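Long-range contacts in probable M18 family aminopeptidase 1 (Thermotoga maritima, PDB 2GLF), which probably acts as a metal-dependent aminopeptidase of the M18 family, removing amino acids from the N-terminal ends of peptides: residues Ala30-Met35 / Glu133-Leu138; Val50-Phe55 / Met62-Val67; Ala75-Asp80 / Leu262-Glu267; Asp80-Gly85 / Gln299-Gln304. All blocks are in the same frame, centred on the assembly; numbering follows the deposited sequence.

Contact 1: residues Ala30-Met35 / Glu133-Leu138; sequences AKTERM and EIHGVL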
loop_
_atom_site.group_PDB
_atom_site.type_symbol
_atom_site.label_atom_id
_atom_site.label_comp_id
_atom_site.label_asym_id
_atom_site.label_seq_id
_atom_site.Cartn_x
_atom_site.Cartn_y
_atom_site.Cartn_z
ATOM N N ALA A 30 -27.497 -31.336 -29.766
ATOM C CA ALA A 30 -27.290 -31.531 -28.335
ATOM C C ALA A 30 -26.670 -30.332 -27.599
ATOM O O ALA A 30 -25.484 -30.348 -27.260
ATOM C CB ALA A 30 -26.431 -32.779 -28.117
ATOM N N LYS A 31 -27.471 -29.301 -27.340
ATOM C CA LYS A 31 -26.976 -28.116 -26.639
ATOM C C LYS A 31 -27.212 -28.218 -25.140
ATOM O O LYS A 31 -26.468 -27.646 -24.339
ATOM C CB LYS A 31 -27.657 -26.844 -27.148
ATOM C CG LYS A 31 -27.268 -26.404 -28.547
ATOM C CD LYS A 31 -28.068 -27.133 -29.600
ATOM C CE LYS A 31 -28.164 -26.303 -30.871
ATOM N NZ LYS A 31 -28.864 -25.005 -30.637
ATOM N N THR A 32 -28.256 -28.944 -24.763
ATOM C CA THR A 32 -28.592 -29.110 -23.357
ATOM C C THR A 32 -28.613 -30.593 -23.034
ATOM O O THR A 32 -28.673 -31.417 -23.946
ATOM C CB THR A 32 -29.960 -28.496 -23.060
ATOM O OG1 THR A 32 -30.981 -29.262 -23.708
ATOM C CG2 THR A 32 -30.011 -27.069 -23.590
ATOM N N GLU A 33 -28.566 -30.937 -21.747
ATOM C CA GLU A 33 -28.555 -32.342 -21.355
ATOM C C GLU A 33 -29.863 -33.050 -21.696
ATOM O O GLU A 33 -29.864 -34.231 -22.024
ATOM C CB GLU A 33 -28.234 -32.499 -19.857
ATOM C CG GLU A 33 -29.345 -32.109 -18.905
ATOM C CD GLU A 33 -29.567 -30.615 -18.843
ATOM O OE1 GLU A 33 -30.533 -30.183 -18.173
ATOM O OE2 GLU A 33 -28.773 -29.868 -19.457
ATOM N N ARG A 34 -30.976 -32.329 -21.630
ATOM C CA ARG A 34 -32.262 -32.934 -21.959
ATOM C C ARG A 34 -32.293 -33.227 -23.455
ATOM O O ARG A 34 -32.908 -34.199 -23.896
ATOM C CB ARG A 34 -33.415 -31.998 -21.587
ATOM C CG ARG A 34 -33.366 -31.526 -20.146
ATOM C CD ARG A 34 -34.440 -30.489 -19.857
ATOM N NE ARG A 34 -35.705 -31.122 -19.525
ATOM C CZ ARG A 34 -36.187 -31.218 -18.293
ATOM N NH1 ARG A 34 -35.508 -30.712 -17.273
ATOM N NH2 ARG A 34 -37.339 -31.836 -18.083
HETATM N N MSE A 35 -31.615 -32.390 -24.232
HETATM C CA MSE A 35 -31.567 -32.559 -25.677
HETATM C C MSE A 35 -30.632 -33.689 -26.078
HETATM O O MSE A 35 -30.935 -34.463 -26.990
HETATM C CB MSE A 35 -31.113 -31.261 -26.348
HETATM C CG MSE A 35 -32.233 -30.462 -26.987
HETATM SE SE MSE A 35 -31.701 -28.655 -27.451
HETATM C CE MSE A 35 -32.355 -27.813 -25.852
ATOM N N GLU A 133 -29.333 -18.595 -27.525
ATOM C CA GLU A 133 -30.520 -19.397 -27.815
ATOM C C GLU A 133 -31.160 -19.815 -26.486
ATOM O O GLU A 133 -30.457 -20.124 -25.522
ATOM C CB GLU A 133 -30.144 -20.668 -28.573
ATOM C CG GLU A 133 -29.643 -20.468 -29.979
ATOM C CD GLU A 133 -29.312 -21.790 -30.653
ATOM O OE1 GLU A 133 -30.174 -22.693 -30.640
ATOM O OE2 GLU A 133 -28.195 -21.926 -31.197
ATOM N N ILE A 134 -32.485 -19.820 -26.429
ATOM C CA ILE A 134 -33.187 -20.252 -25.220
ATOM C C ILE A 134 -33.613 -21.706 -25.435
ATOM O O ILE A 134 -34.067 -22.064 -26.512
ATOM C CB ILE A 134 -34.448 -19.409 -24.961
ATOM C CG1 ILE A 134 -34.071 -18.071 -24.349
ATOM C CG2 ILE A 134 -35.377 -20.128 -24.023
ATOM C CD1 ILE A 134 -35.271 -17.169 -24.147
ATOM N N HIS A 135 -33.463 -22.540 -24.412
ATOM C CA HIS A 135 -33.841 -23.950 -24.511
ATOM C C HIS A 135 -34.309 -24.504 -23.171
ATOM O O HIS A 135 -33.706 -24.231 -22.135
ATOM C CB HIS A 135 -32.658 -24.787 -24.999
ATOM C CG HIS A 135 -32.385 -24.658 -26.464
ATOM N ND1 HIS A 135 -33.284 -25.064 -27.424
ATOM C CD2 HIS A 135 -31.304 -24.194 -27.133
ATOM C CE1 HIS A 135 -32.771 -24.858 -28.624
ATOM N NE2 HIS A 135 -31.570 -24.330 -28.475
ATOM N N GLY A 136 -35.380 -25.286 -23.184
ATOM C CA GLY A 136 -35.852 -25.843 -21.934
ATOM C C GLY A 136 -37.278 -26.349 -21.947
ATOM O O GLY A 136 -37.777 -26.818 -22.969
ATOM N N VAL A 137 -37.935 -26.249 -20.796
ATOM C CA VAL A 137 -39.303 -26.713 -20.659
ATOM C C VAL A 137 -40.028 -26.016 -19.497
ATOM O O VAL A 137 -39.403 -25.611 -18.519
ATOM C CB VAL A 137 -39.316 -28.245 -20.455
ATOM C CG1 VAL A 137 -38.446 -28.621 -19.273
ATOM C CG2 VAL A 137 -40.736 -28.726 -20.245
ATOM N N LEU A 138 -41.344 -25.869 -19.625
ATOM C CA LEU A 138 -42.163 -25.228 -18.600
ATOM C C LEU A 138 -43.448 -26.041 -18.428
ATOM O O LEU A 138 -43.994 -26.556 -19.404
ATOM C CB LEU A 138 -42.545 -23.801 -19.020
ATOM C CG LEU A 138 -41.510 -22.780 -19.520
ATOM C CD1 LEU A 138 -42.250 -21.558 -20.057
ATOM C CD2 LEU A 138 -40.540 -22.379 -18.407
#
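The selenium of Met35, a selenomethionine in this model, sits over one face of the His135 ring, 4.1 Å from the ring centroid and 16° off its normal. The two side chains cross at about a right angle. NE2 of His135 donates to Glu133 OE1, two residues back on the same strand, at 3.1 Å and from above the carboxylate plane. That same OE1 forms a 2.7 Å salt bridge with Lys31 NZ, so one oxygen serves both ring and ammonium, while His135 ND1 hydrogen-bonds to His149. Thr32 is the N-cap of helix 33-45: OG1 (chi1 68°) accepts from Met35 N at 3.2 Å, and CG2, anti to the carbonyl carbon, packs on His135 CB at 3.8 Å. An alanine in place of His135 would probably leave the Met35 selenium without its aromatic face and both Glu133 and His149 short of a hydrogen-bonding partner. At the other end Val137 CG1 lies over one face of the Arg34 guanidinium, whose nitrogens form salt bridges with Glu224 and with Glu371 of the second subunit. The first turn of helix 33-45 thus rests on strand 132-139, which runs between strands 145-150 and 223-229 of the six-stranded antiparallel sheet.

Contact 2: residues Val50-Phe55 / Met62-Val67; sequences VPLEDF and MTVYAV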
loop_
_atom_site.group_PDB
_atom_site.type_symbol
_atom_site.label_atom_id
_atom_site.label_comp_id
_atom_site.label_asym_id
_atom_site.label_seq_id
_atom_site.Cartn_x
_atom_site.Cartn_y
_atom_site.Cartn_z
ATOM N N VAL A 50 -33.716 -51.362 -26.507
ATOM C CA VAL A 50 -35.025 -51.245 -25.872
ATOM C C VAL A 50 -34.862 -50.912 -24.396
ATOM O O VAL A 50 -33.861 -51.274 -23.769
ATOM C CB VAL A 50 -35.858 -52.538 -25.990
ATOM C CG1 VAL A 50 -36.245 -52.768 -27.434
ATOM C CG2 VAL A 50 -35.076 -53.720 -25.439
ATOM N N PRO A 51 -35.851 -50.218 -23.818
ATOM C CA PRO A 51 -35.848 -49.815 -22.409
ATOM C C PRO A 51 -35.686 -51.000 -21.458
ATOM O O PRO A 51 -36.504 -51.921 -21.475
ATOM C CB PRO A 51 -37.216 -49.158 -22.235
ATOM C CG PRO A 51 -37.538 -48.663 -23.599
ATOM C CD PRO A 51 -37.096 -49.793 -24.477
ATOM N N LEU A 52 -34.643 -50.980 -20.632
ATOM C CA LEU A 52 -34.437 -52.052 -19.658
ATOM C C LEU A 52 -35.783 -52.266 -18.963
ATOM O O LEU A 52 -36.606 -51.355 -18.925
ATOM C CB LEU A 52 -33.380 -51.635 -18.630
ATOM C CG LEU A 52 -33.012 -52.652 -17.551
ATOM C CD1 LEU A 52 -32.447 -53.883 -18.215
ATOM C CD2 LEU A 52 -31.991 -52.062 -16.588
ATOM N N GLU A 53 -36.012 -53.461 -18.429
ATOM C CA GLU A 53 -37.273 -53.785 -17.754
ATOM C C GLU A 53 -38.349 -54.112 -18.793
ATOM O O GLU A 53 -39.078 -55.097 -18.652
ATOM C CB GLU A 53 -37.721 -52.624 -16.848
ATOM C CG GLU A 53 -38.822 -51.735 -17.411
ATOM C CD GLU A 53 -38.890 -50.388 -16.712
ATOM O OE1 GLU A 53 -37.959 -49.576 -16.897
ATOM O OE2 GLU A 53 -39.867 -50.141 -15.974
ATOM N N ASP A 54 -38.443 -53.281 -19.830
ATOM C CA ASP A 54 -39.391 -53.500 -20.923
ATOM C C ASP A 54 -38.739 -54.529 -21.844
ATOM O O ASP A 54 -39.192 -54.743 -22.968
ATOM C CB ASP A 54 -39.612 -52.205 -21.718
ATOM C CG ASP A 54 -40.587 -51.260 -21.048
ATOM O OD1 ASP A 54 -40.647 -51.260 -19.804
ATOM O OD2 ASP A 54 -41.283 -50.508 -21.764
ATOM N N PHE A 55 -37.677 -55.163 -21.347
ATOM C CA PHE A 55 -36.898 -56.139 -22.106
ATOM C C PHE A 55 -37.530 -57.487 -22.461
ATOM O O PHE A 55 -38.216 -57.613 -23.480
ATOM C CB PHE A 55 -35.567 -56.393 -21.393
ATOM C CG PHE A 55 -34.674 -57.364 -22.112
ATOM C CD1 PHE A 55 -34.250 -57.108 -23.413
ATOM C CD2 PHE A 55 -34.265 -58.543 -21.494
ATOM C CE1 PHE A 55 -33.432 -58.009 -24.091
ATOM C CE2 PHE A 55 -33.448 -59.451 -22.162
ATOM C CZ PHE A 55 -33.031 -59.181 -23.466
HETATM N N MSE A 62 -28.583 -58.741 -23.817
HETATM C CA MSE A 62 -29.454 -57.574 -23.793
HETATM C C MSE A 62 -28.766 -56.381 -24.441
HETATM O O MSE A 62 -27.550 -56.218 -24.336
HETATM C CB MSE A 62 -29.804 -57.196 -22.348
HETATM C CG MSE A 62 -30.418 -58.299 -21.502
HETATM SE SE MSE A 62 -30.650 -57.793 -19.624
HETATM C CE MSE A 62 -32.192 -56.665 -19.819
ATOM N N THR A 63 -29.557 -55.556 -25.113
ATOM C CA THR A 63 -29.074 -54.334 -25.741
ATOM C C THR A 63 -30.072 -53.310 -25.208
ATOM O O THR A 63 -30.942 -52.810 -25.923
ATOM C CB THR A 63 -29.148 -54.421 -27.274
ATOM O OG1 THR A 63 -30.494 -54.708 -27.670
ATOM C CG2 THR A 63 -28.236 -55.520 -27.785
ATOM N N VAL A 64 -29.931 -53.019 -23.921
ATOM C CA VAL A 64 -30.834 -52.125 -23.217
ATOM C C VAL A 64 -30.283 -50.767 -22.847
ATOM O O VAL A 64 -29.099 -50.488 -23.021
ATOM C CB VAL A 64 -31.303 -52.779 -21.915
ATOM C CG1 VAL A 64 -32.074 -54.057 -22.221
ATOM C CG2 VAL A 64 -30.094 -53.075 -21.038
ATOM N N TYR A 65 -31.166 -49.928 -22.319
ATOM C CA TYR A 65 -30.791 -48.600 -21.875
ATOM C C TYR A 65 -31.831 -48.083 -20.899
ATOM O O TYR A 65 -33.014 -48.376 -21.024
ATOM C CB TYR A 65 -30.659 -47.636 -23.064
ATOM C CG TYR A 65 -31.955 -47.281 -23.749
ATOM C CD1 TYR A 65 -32.926 -46.510 -23.103
ATOM C CD2 TYR A 65 -32.216 -47.715 -25.051
ATOM C CE1 TYR A 65 -34.130 -46.183 -23.735
ATOM C CE2 TYR A 65 -33.414 -47.392 -25.697
ATOM C CZ TYR A 65 -34.368 -46.631 -25.032
ATOM O OH TYR A 65 -35.571 -46.354 -25.649
ATOM N N ALA A 66 -31.379 -47.316 -19.920
ATOM C CA ALA A 66 -32.271 -46.747 -18.930
ATOM C C ALA A 66 -32.101 -45.236 -18.943
ATOM O O ALA A 66 -30.979 -44.731 -18.887
ATOM C CB ALA A 66 -31.940 -47.296 -17.559
ATOM N N VAL A 67 -33.215 -44.519 -19.048
ATOM C CA VAL A 67 -33.189 -43.063 -19.039
ATOM C C VAL A 67 -33.498 -42.684 -17.601
ATOM O O VAL A 67 -34.498 -43.138 -17.059
ATOM C CB VAL A 67 -34.284 -42.481 -19.952
ATOM C CG1 VAL A 67 -34.207 -40.957 -19.960
ATOM C CG2 VAL A 67 -34.134 -43.035 -21.354
#
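Phe55 holds CG anti to its backbone N (chi1 -179°) and Met62, a selenomethionine, holds CG anti to its carbonyl carbon (chi1 -55°), and the two chains meet obliquely. Met62 CG comes down on one face of the phenyl ring as a CH-pi contact, 3.7 Å from the Phe55 centroid and displaced toward the rim. Its selenium follows at 4.5 Å from that centroid, an oblique Met-aromatic contact, and the bend at chi3 brings CE back between the ring and Leu52 CD1. Val64 closes the group: CG2 packs on Leu52 CD1 at 3.8 Å, and CG1 lies 3.9 Å from Phe55 CD1. An alanine at Phe55 removes the ring, and would probably leave the Met62 chain less confined and Val64 CG1 without its aromatic neighbour.

Beside these side chains the backbones pair as parallel strands. Val50 N donates to Thr63 O at 3.2 Å, Leu52 N to Tyr65 O at 3.1 Å, and Tyr65 N weakly to Val50 O. The Tyr65 ring turns a face to the Val50-Pro51 peptide and runs alongside the proline, while its hydroxyl hydrogen-bonds to Asp45. Strand 50-51 is thereby added as the outermost strand at one end of the mixed sheet. Across the contact the hydrogen bonds all run from backbone to backbone, whereas the side chains meet through carbon and selenium, so their grip probably depends on close packing rather than on charge.

Contact 3: residues Ala75-Asp80 / Leu262-Glu267; sequences AFRVVD and LSANPE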
loop_
_atom_site.group_PDB
_atom_site.type_symbol
_atom_site.label_atom_id
_atom_site.label_comp_id
_atom_site.label_asym_id
_atom_site.label_seq_id
_atom_site.Cartn_x
_atom_site.Cartn_y
_atom_site.Cartn_z
ATOM N N ALA A 75 -26.651 -47.009 -21.227
ATOM C CA ALA A 75 -26.921 -47.982 -22.273
ATOM C C ALA A 75 -25.982 -49.165 -22.140
ATOM O O ALA A 75 -24.768 -48.993 -22.073
ATOM C CB ALA A 75 -26.753 -47.345 -23.639
ATOM N N PHE A 76 -26.542 -50.368 -22.094
ATOM C CA PHE A 76 -25.715 -51.556 -21.981
ATOM C C PHE A 76 -25.905 -52.498 -23.155
ATOM O O PHE A 76 -26.834 -52.367 -23.956
ATOM C CB PHE A 76 -26.024 -52.334 -20.698
ATOM C CG PHE A 76 -25.970 -51.505 -19.453
ATOM C CD1 PHE A 76 -27.140 -50.987 -18.895
ATOM C CD2 PHE A 76 -24.750 -51.227 -18.838
ATOM C CE1 PHE A 76 -27.093 -50.205 -17.748
ATOM C CE2 PHE A 76 -24.693 -50.443 -17.688
ATOM C CZ PHE A 76 -25.864 -49.931 -17.141
ATOM N N ARG A 77 -24.977 -53.439 -23.246
ATOM C CA ARG A 77 -24.993 -54.492 -24.245
ATOM C C ARG A 77 -24.521 -55.696 -23.446
ATOM O O ARG A 77 -23.370 -56.122 -23.552
ATOM C CB ARG A 77 -24.038 -54.187 -25.407
ATOM C CG ARG A 77 -24.621 -53.233 -26.427
ATOM C CD ARG A 77 -23.715 -53.069 -27.628
ATOM N NE ARG A 77 -23.507 -54.332 -28.328
ATOM C CZ ARG A 77 -22.673 -54.492 -29.355
ATOM N NH1 ARG A 77 -21.964 -53.466 -29.808
ATOM N NH2 ARG A 77 -22.536 -55.684 -29.923
ATOM N N VAL A 78 -25.415 -56.196 -22.594
ATOM C CA VAL A 78 -25.123 -57.351 -21.761
ATOM C C VAL A 78 -24.917 -58.498 -22.729
ATOM O O VAL A 78 -25.760 -58.747 -23.596
ATOM C CB VAL A 78 -26.288 -57.664 -20.817
ATOM C CG1 VAL A 78 -25.980 -58.903 -20.017
ATOM C CG2 VAL A 78 -26.524 -56.490 -19.887
ATOM N N VAL A 79 -23.793 -59.188 -22.582
ATOM C CA VAL A 79 -23.450 -60.275 -23.477
ATOM C C VAL A 79 -23.004 -61.526 -22.727
ATOM O O VAL A 79 -22.728 -62.563 -23.330
ATOM C CB VAL A 79 -22.348 -59.794 -24.452
ATOM C CG1 VAL A 79 -21.815 -60.934 -25.278
ATOM C CG2 VAL A 79 -22.924 -58.723 -25.372
ATOM N N ASP A 80 -22.944 -61.431 -21.406
ATOM C CA ASP A 80 -22.542 -62.564 -20.588
ATOM C C ASP A 80 -23.067 -62.355 -19.174
ATOM O O ASP A 80 -23.913 -61.490 -18.942
ATOM C CB ASP A 80 -21.021 -62.690 -20.557
ATOM C CG ASP A 80 -20.559 -64.094 -20.199
ATOM O OD1 ASP A 80 -21.177 -64.721 -19.310
ATOM O OD2 ASP A 80 -19.573 -64.573 -20.799
ATOM N N LEU A 262 -21.975 -48.747 -30.110
ATOM C CA LEU A 262 -22.750 -49.266 -31.227
ATOM C C LEU A 262 -22.008 -50.137 -32.240
ATOM O O LEU A 262 -22.622 -51.002 -32.868
ATOM C CB LEU A 262 -23.422 -48.107 -31.971
ATOM C CG LEU A 262 -24.372 -47.224 -31.162
ATOM C CD1 LEU A 262 -25.096 -46.282 -32.102
ATOM C CD2 LEU A 262 -25.371 -48.082 -30.404
ATOM N N SER A 263 -20.704 -49.933 -32.403
ATOM C CA SER A 263 -19.972 -50.708 -33.394
ATOM C C SER A 263 -18.945 -51.671 -32.831
ATOM O O SER A 263 -18.158 -52.259 -33.569
ATOM C CB SER A 263 -19.292 -49.767 -34.387
ATOM O OG SER A 263 -18.271 -49.028 -33.749
ATOM N N ALA A 264 -18.950 -51.850 -31.526
ATOM C CA ALA A 264 -17.988 -52.755 -30.933
ATOM C C ALA A 264 -18.419 -54.218 -31.062
ATOM O O ALA A 264 -19.607 -54.526 -31.202
ATOM C CB ALA A 264 -17.782 -52.393 -29.463
ATOM N N ASN A 265 -17.433 -55.111 -31.040
ATOM C CA ASN A 265 -17.667 -56.549 -31.085
ATOM C C ASN A 265 -17.202 -56.977 -29.698
ATOM O O ASN A 265 -16.045 -57.352 -29.500
ATOM C CB ASN A 265 -16.817 -57.192 -32.173
ATOM C CG ASN A 265 -17.148 -56.656 -33.544
ATOM O OD1 ASN A 265 -18.287 -56.751 -33.998
ATOM N ND2 ASN A 265 -16.155 -56.077 -34.214
ATOM N N PRO A 266 -18.104 -56.889 -28.707
ATOM C CA PRO A 266 -17.832 -57.243 -27.314
ATOM C C PRO A 266 -17.451 -58.697 -27.093
ATOM O O PRO A 266 -17.862 -59.585 -27.837
ATOM C CB PRO A 266 -19.139 -56.893 -26.605
ATOM C CG PRO A 266 -19.771 -55.881 -27.506
ATOM C CD PRO A 266 -19.497 -56.442 -28.857
ATOM N N GLU A 267 -16.659 -58.927 -26.053
ATOM C CA GLU A 267 -16.232 -60.268 -25.695
ATOM C C GLU A 267 -16.686 -60.417 -24.255
ATOM O O GLU A 267 -16.753 -61.510 -23.705
ATOM C CB GLU A 267 -14.712 -60.375 -25.793
ATOM C CG GLU A 267 -14.198 -61.787 -25.980
ATOM C CD GLU A 267 -12.717 -61.822 -26.299
ATOM O OE1 GLU A 267 -12.292 -61.092 -27.222
ATOM O OE2 GLU A 267 -11.978 -62.581 -25.634
#
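Arg77, bent at chi3 (61°) to place NE, reaches from its strand to the end of helix 248-263 and gives NH1 to Ala264 O, 2.9 Å away with an N-H...O angle of 144°. The carbonyl is approached from a tilt, 32° out of its plane. NH2 of Arg77 turns to the same oxygen, but only weakly, at 3.4 Å. NH1 has a further acceptor in Leu261 O, so one guanidinium serves two carbonyls at the helix's C-terminal end, where its positive charge would probably be favoured by the helix dipole. Pro266 lies over one guanidinium face: its CG stands 3.6 Å above the plane, over the centre, and the two side chains cross at about a right angle. Val79 CG2 touches Pro266 CB loosely, at 4.4 Å. Other polar atoms find partners nearby: Val79 N bonds to Ser269 OG, Asn265 N to Glu448, and Ser263 OG to Tyr440 and to Arg259 O.

Helix 248-263, which carries the manganese ligand Asp249 near its start, is tied at its far end to strand 73-77. That strand lies between strands 64-67 and 270-275 of the mixed sheet; Leu262 packs on helix 33-45, and Ala264 on the C-terminal helix 433-449.

Contact 4: residues Asp80-Gly85 / Gln299-Gln304; sequences DDLKRG and QILKMQ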
loop_
_atom_site.group_PDB
_atom_site.type_symbol
_atom_site.label_atom_id
_atom_site.label_comp_id
_atom_site.label_asym_id
_atom_site.label_seq_id
_atom_site.Cartn_x
_atom_site.Cartn_y
_atom_site.Cartn_z
ATOM N N ASP A 80 -22.944 -61.431 -21.406
ATOM C CA ASP A 80 -22.542 -62.564 -20.588
ATOM C C ASP A 80 -23.067 -62.355 -19.174
ATOM O O ASP A 80 -23.913 -61.490 -18.942
ATOM C CB ASP A 80 -21.021 -62.690 -20.557
ATOM C CG ASP A 80 -20.559 -64.094 -20.199
ATOM O OD1 ASP A 80 -21.177 -64.721 -19.310
ATOM O OD2 ASP A 80 -19.573 -64.573 -20.799
ATOM N N ASP A 81 -22.582 -63.152 -18.234
ATOM C CA ASP A 81 -22.993 -63.028 -16.849
ATOM C C ASP A 81 -22.345 -61.741 -16.307
ATOM O O ASP A 81 -21.126 -61.578 -16.393
ATOM C CB ASP A 81 -22.499 -64.258 -16.082
ATOM C CG ASP A 81 -22.835 -64.211 -14.611
ATOM O OD1 ASP A 81 -22.402 -65.133 -13.893
ATOM O OD2 ASP A 81 -23.524 -63.266 -14.171
ATOM N N LEU A 82 -23.143 -60.823 -15.765
ATOM C CA LEU A 82 -22.580 -59.578 -15.239
ATOM C C LEU A 82 -21.496 -59.814 -14.211
ATOM O O LEU A 82 -20.684 -58.928 -13.953
ATOM C CB LEU A 82 -23.645 -58.689 -14.603
ATOM C CG LEU A 82 -24.492 -57.795 -15.505
ATOM C CD1 LEU A 82 -24.998 -56.623 -14.654
ATOM C CD2 LEU A 82 -23.673 -57.281 -16.690
ATOM N N LYS A 83 -21.488 -61.002 -13.615
ATOM C CA LYS A 83 -20.478 -61.311 -12.615
ATOM C C LYS A 83 -19.083 -61.229 -13.217
ATOM O O LYS A 83 -18.102 -61.042 -12.503
ATOM C CB LYS A 83 -20.715 -62.701 -12.010
ATOM C CG LYS A 83 -21.752 -62.727 -10.893
ATOM C CD LYS A 83 -21.555 -63.942 -9.997
ATOM C CE LYS A 83 -22.154 -65.207 -10.585
ATOM N NZ LYS A 83 -23.632 -65.241 -10.411
ATOM N N ARG A 84 -18.993 -61.359 -14.535
ATOM C CA ARG A 84 -17.699 -61.282 -15.200
ATOM C C ARG A 84 -17.285 -59.820 -15.362
ATOM O O ARG A 84 -16.215 -59.523 -15.896
ATOM C CB ARG A 84 -17.766 -61.953 -16.569
ATOM C CG ARG A 84 -18.342 -63.347 -16.523
ATOM C CD ARG A 84 -18.119 -64.070 -17.832
ATOM N NE ARG A 84 -16.703 -64.323 -18.078
ATOM C CZ ARG A 84 -15.911 -65.005 -17.256
ATOM N NH1 ARG A 84 -16.393 -65.502 -16.124
ATOM N NH2 ARG A 84 -14.640 -65.203 -17.573
ATOM N N GLY A 85 -18.142 -58.916 -14.888
ATOM C CA GLY A 85 -17.873 -57.492 -14.983
ATOM C C GLY A 85 -18.150 -56.981 -16.382
ATOM O O GLY A 85 -18.505 -57.755 -17.273
ATOM N N GLN A 299 -30.850 -54.091 -11.455
ATOM C CA GLN A 299 -31.989 -54.519 -12.254
ATOM C C GLN A 299 -31.545 -55.632 -13.193
ATOM O O GLN A 299 -32.215 -56.654 -13.325
ATOM C CB GLN A 299 -32.541 -53.349 -13.064
ATOM C CG GLN A 299 -33.792 -53.685 -13.853
ATOM C CD GLN A 299 -34.920 -54.192 -12.970
ATOM O OE1 GLN A 299 -35.332 -53.525 -12.020
ATOM N NE2 GLN A 299 -35.427 -55.381 -13.285
ATOM N N ILE A 300 -30.403 -55.424 -13.835
ATOM C CA ILE A 300 -29.857 -56.400 -14.764
ATOM C C ILE A 300 -29.459 -57.679 -14.027
ATOM O O ILE A 300 -29.640 -58.784 -14.548
ATOM C CB ILE A 300 -28.630 -55.814 -15.514
ATOM C CG1 ILE A 300 -29.097 -54.691 -16.450
ATOM C CG2 ILE A 300 -27.890 -56.918 -16.293
ATOM C CD1 ILE A 300 -27.972 -53.981 -17.165
ATOM N N LEU A 301 -28.926 -57.528 -12.817
ATOM C CA LEU A 301 -28.518 -58.681 -12.024
ATOM C C LEU A 301 -29.706 -59.557 -11.625
ATOM O O LEU A 301 -29.639 -60.788 -11.725
ATOM C CB LEU A 301 -27.760 -58.227 -10.772
ATOM C CG LEU A 301 -26.309 -57.799 -11.001
ATOM C CD1 LEU A 301 -25.700 -57.324 -9.689
ATOM C CD2 LEU A 301 -25.512 -58.969 -11.564
ATOM N N LYS A 302 -30.790 -58.925 -11.172
ATOM C CA LYS A 302 -31.985 -59.663 -10.771
ATOM C C LYS A 302 -32.500 -60.428 -11.971
ATOM O O LYS A 302 -32.909 -61.584 -11.854
ATOM C CB LYS A 302 -33.071 -58.711 -10.277
ATOM C CG LYS A 302 -32.676 -57.939 -9.042
ATOM C CD LYS A 302 -32.354 -58.865 -7.879
ATOM C CE LYS A 302 -33.592 -59.596 -7.395
ATOM N NZ LYS A 302 -33.291 -60.438 -6.207
HETATM N N MSE A 303 -32.466 -59.773 -13.128
HETATM C CA MSE A 303 -32.922 -60.388 -14.363
HETATM C C MSE A 303 -32.094 -61.621 -14.712
HETATM O O MSE A 303 -32.563 -62.510 -15.415
HETATM C CB MSE A 303 -32.870 -59.375 -15.500
HETATM C CG MSE A 303 -33.785 -58.191 -15.275
HETATM SE SE MSE A 303 -33.815 -56.986 -16.777
HETATM C CE MSE A 303 -35.512 -57.495 -17.581
ATOM N N GLN A 304 -30.861 -61.669 -14.220
ATOM C CA GLN A 304 -29.996 -62.810 -14.465
ATOM C C GLN A 304 -30.094 -63.773 -13.289
ATOM O O GLN A 304 -29.280 -64.684 -13.144
ATOM C CB GLN A 304 -28.555 -62.353 -14.657
ATOM C CG GLN A 304 -28.340 -61.618 -15.961
ATOM C CD GLN A 304 -26.879 -61.319 -16.242
ATOM O OE1 GLN A 304 -26.540 -60.782 -17.300
ATOM N NE2 GLN A 304 -26.007 -61.664 -15.299
#
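Asp81 and Leu82, which meet Gln304 and the end of helix 292-303, belong to an Asx turn that runs into a short 3-10 segment, 82-84, in the loop between strands 73-77 and 87-92. Asp81 OD2 accepts from Lys83 N at 3.1 Å in an almost straight bond, 173° at the hydrogen, with the donor well above the carboxylate plane. The turn presents Leu82 to the helix. Its CB packs on Leu301 CD2 at 3.6 Å, and its CG lies 3.6 Å from Ile300 CG2, the leucine crossing the isoleucine at about a right angle. Ile300 offers that methyl because CG2 stands anti to its backbone N.

Gln304, with its chain extended beyond CG, carries its amide in among the Asp80 carbonyl, the Leu82 nitrogen and the Asp81 carboxylate, the amide and carboxylate planes turned 63° apart. Lys83 NZ and Asp81 OD1 form only a long ion pair.

Leu301 also packs on Leu313 and Val316 of helix 310-318, and Lys302 forms a salt bridge with Asp308 of the second subunit. The short segment is closed by two backbone bonds: Arg84 N reaches Asp81 O at 2.8 Å, and Gly85 N reaches Leu82 O at 2.7 Å.

Contacts 2, 3 and 4 cluster on one side of the chain's centre, their centres 13 to 14 Å apart, while contact 1 lies 24 Å from contact 2 and 34 Å from contact 4. Contacts 2 and 3 share the mixed sheet, where strands 64-67 and 73-77 are neighbours. Helix 292-303 joins the cluster: Ile300 meets Phe76 and Val78, and Leu52 and Met62 pack on Met303. Contacts 3 and 4 share Asp80. In sequence, contact 2 falls between the segments of contact 1; those of contacts 3 and 4 alternate with each other and with contact 1. Helix 33-45, starting at contact 1 and leading to strand 50-51, links the antiparallel sheet to this end of the mixed sheet.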